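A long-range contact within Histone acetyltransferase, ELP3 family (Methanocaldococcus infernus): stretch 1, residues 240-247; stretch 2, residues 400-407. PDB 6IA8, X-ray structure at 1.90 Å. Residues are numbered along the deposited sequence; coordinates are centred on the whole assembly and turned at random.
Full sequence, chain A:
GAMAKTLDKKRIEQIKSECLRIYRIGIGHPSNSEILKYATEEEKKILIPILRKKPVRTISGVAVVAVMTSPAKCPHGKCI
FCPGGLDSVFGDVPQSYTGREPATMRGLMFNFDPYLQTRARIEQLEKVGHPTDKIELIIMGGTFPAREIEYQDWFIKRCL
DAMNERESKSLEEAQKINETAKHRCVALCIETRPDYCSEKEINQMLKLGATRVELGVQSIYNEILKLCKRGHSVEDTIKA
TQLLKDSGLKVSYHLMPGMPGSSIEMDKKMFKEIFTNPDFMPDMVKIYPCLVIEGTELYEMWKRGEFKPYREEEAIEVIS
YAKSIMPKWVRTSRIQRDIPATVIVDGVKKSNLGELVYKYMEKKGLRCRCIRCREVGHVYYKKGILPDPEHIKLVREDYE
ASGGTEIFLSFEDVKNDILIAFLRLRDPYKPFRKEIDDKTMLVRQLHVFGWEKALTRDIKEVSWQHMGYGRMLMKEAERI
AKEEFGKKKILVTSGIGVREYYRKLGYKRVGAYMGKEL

Stretch 1 240-247: ATQLLKDS
Stretch 2 400-407: EASGGTEI

Residues 240-245 are helical, in a helix that begins earlier in the chain, with Lys245 N bonded to Thr241 O at 2.9 Å. Stretch 2 is a hairpin. Strand 400-401 passes through a type I' turn, Ala401 to Gly404, into strand 404-407. Gly404 N donates to Ala401 O at 2.9 Å, and Ala401 N to Gly404 O at 3.0 Å. Ser402 (phi/psi 48/49) and Gly403 (75/-4) hold the turn's positive phi values.

The turn meets the helix at Gln242 and Ser402, whose CA atoms lie 4.9 Å apart. The CA-to-CB bond of Ser402 points toward the helix, with chi1 m. Its OG packs 3.5 Å from Thr241 CG2 and 3.6 Å from Gln242 CA. The CB atoms of Gln242 and Ser402 lie 3.8 Å apart. Gln242 (chi1 t, chi2 -100°) then leads away, and its NE2 donates to Asp246 OD2 at 2.8 Å within the helix stretch.

The charged pairing is Lys245 with Glu406. Lys245 takes m, m, t, p and Glu406 chi1 m, chi2 m, chi3 -5°. The ammonium and carboxylate carry opposite charges, and Lys245 NZ donates to Glu406 OE2 at 3.0 Å, a hydrogen-bonded salt bridge. Lys245 NZ also lies 3.9 Å from Ala401 CB.

One water bridges the stretches. It accepts from Lys245 NZ at 2.8 Å and donates to Ser402 OG at 2.8 Å, giving Ser402 a polar link without a direct bond to the helix.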

# COMPACT_ATOMS: atom_id res chain seq x y z
N ALA A 240 2.12 16.09 -2.22
CA ALA A 240 2.84 14.82 -2.06
C ALA A 240 2.26 13.74 -2.97
O ALA A 240 3.01 12.96 -3.57
CB ALA A 240 2.80 14.35 -0.60
N THR A 241 0.93 13.64 -3.02
CA THR A 241 0.31 12.60 -3.84
C THR A 241 0.71 12.74 -5.30
O THR A 241 1.07 11.75 -5.95
CB THR A 241 -1.21 12.67 -3.69
OG1 THR A 241 -1.64 12.37 -2.35
CG2 THR A 241 -1.90 11.67 -4.66
N GLN A 242 0.70 13.97 -5.83
CA GLN A 242 1.09 14.18 -7.22
C GLN A 242 2.56 13.87 -7.46
O GLN A 242 2.92 13.27 -8.48
CB GLN A 242 0.79 15.63 -7.60
CG GLN A 242 1.28 16.02 -9.00
CD GLN A 242 2.58 16.77 -9.01
OE1 GLN A 242 2.76 17.71 -8.24
NE2 GLN A 242 3.50 16.38 -9.89
N LEU A 243 3.44 14.32 -6.57
CA LEU A 243 4.86 14.05 -6.76
C LEU A 243 5.14 12.55 -6.70
O LEU A 243 5.98 12.04 -7.45
CB LEU A 243 5.68 14.79 -5.71
CG LEU A 243 5.69 16.31 -5.82
CD1 LEU A 243 6.38 16.89 -4.59
CD2 LEU A 243 6.38 16.76 -7.08
N LEU A 244 4.45 11.84 -5.81
CA LEU A 244 4.62 10.39 -5.71
C LEU A 244 4.12 9.69 -6.97
O LEU A 244 4.82 8.85 -7.55
CB LEU A 244 3.88 9.87 -4.46
CG LEU A 244 4.54 10.22 -3.12
CD1 LEU A 244 3.54 9.94 -1.99
CD2 LEU A 244 5.80 9.50 -2.91
N LYS A 245 2.91 10.04 -7.42
CA LYS A 245 2.34 9.43 -8.61
C LYS A 245 3.22 9.69 -9.83
O LYS A 245 3.46 8.79 -10.63
CB LYS A 245 0.94 9.97 -8.85
CG LYS A 245 -0.18 9.45 -7.93
CD LYS A 245 -0.35 7.93 -8.03
CE LYS A 245 -1.64 7.51 -7.32
NZ LYS A 245 -2.81 7.90 -8.15
N ASP A 246 3.72 10.92 -9.98
CA ASP A 246 4.54 11.27 -11.12
C ASP A 246 5.96 10.75 -11.00
O ASP A 246 6.74 10.95 -11.92
CB ASP A 246 4.54 12.80 -11.33
CG ASP A 246 3.24 13.28 -11.96
OD1 ASP A 246 2.55 12.45 -12.64
OD2 ASP A 246 2.91 14.48 -11.80
N SER A 247 6.31 10.11 -9.89
CA SER A 247 7.55 9.36 -9.76
C SER A 247 7.31 7.85 -9.81
O SER A 247 8.23 7.08 -9.54
CB SER A 247 8.24 9.76 -8.46
OG SER A 247 8.46 11.18 -8.43
N GLU A 400 -8.89 9.99 -13.85
CA GLU A 400 -8.00 11.12 -13.72
C GLU A 400 -7.50 11.19 -12.29
O GLU A 400 -8.31 11.10 -11.36
CB GLU A 400 -8.75 12.40 -14.04
CG GLU A 400 -7.91 13.65 -14.01
CD GLU A 400 -7.13 13.87 -15.31
OE1 GLU A 400 -6.17 14.66 -15.30
OE2 GLU A 400 -7.47 13.24 -16.34
N ALA A 401 -6.19 11.44 -12.12
CA ALA A 401 -5.58 11.56 -10.80
C ALA A 401 -4.32 12.41 -10.87
O ALA A 401 -3.46 12.19 -11.74
CB ALA A 401 -5.23 10.19 -10.25
N SER A 402 -4.23 13.40 -9.98
CA SER A 402 -3.07 14.27 -9.88
C SER A 402 -2.65 14.79 -11.26
O SER A 402 -1.48 14.73 -11.65
CB SER A 402 -1.91 13.53 -9.20
OG SER A 402 -2.23 13.07 -7.89
N GLY A 403 -3.64 15.31 -12.00
CA GLY A 403 -3.37 15.95 -13.27
C GLY A 403 -3.06 15.01 -14.42
O GLY A 403 -2.87 15.47 -15.55
N GLY A 404 -2.98 13.72 -14.17
CA GLY A 404 -2.68 12.77 -15.22
C GLY A 404 -3.74 11.70 -15.36
O GLY A 404 -4.84 11.84 -14.81
N THR A 405 -3.42 10.63 -16.09
CA THR A 405 -4.36 9.55 -16.35
C THR A 405 -3.82 8.26 -15.75
O THR A 405 -2.67 7.89 -16.01
CB THR A 405 -4.62 9.36 -17.84
OG1 THR A 405 -5.20 10.56 -18.36
CG2 THR A 405 -5.58 8.21 -18.08
N GLU A 406 -4.67 7.59 -14.96
CA GLU A 406 -4.37 6.28 -14.41
C GLU A 406 -5.17 5.27 -15.22
O GLU A 406 -6.36 5.51 -15.47
CB GLU A 406 -4.75 6.18 -12.94
CG GLU A 406 -4.03 7.14 -12.03
CD GLU A 406 -2.57 6.76 -11.70
OE1 GLU A 406 -2.08 5.68 -12.11
OE2 GLU A 406 -1.92 7.55 -10.98
N ILE A 407 -4.51 4.20 -15.66
CA ILE A 407 -5.13 3.08 -16.35
C ILE A 407 -4.99 1.86 -15.44
O ILE A 407 -3.88 1.44 -15.11
CB ILE A 407 -4.47 2.83 -17.72
CG1 ILE A 407 -4.63 4.07 -18.62
CG2 ILE A 407 -5.10 1.58 -18.36
CD1 ILE A 407 -3.40 4.85 -18.81
O HOH W 1 -3.44 10.54 -7.43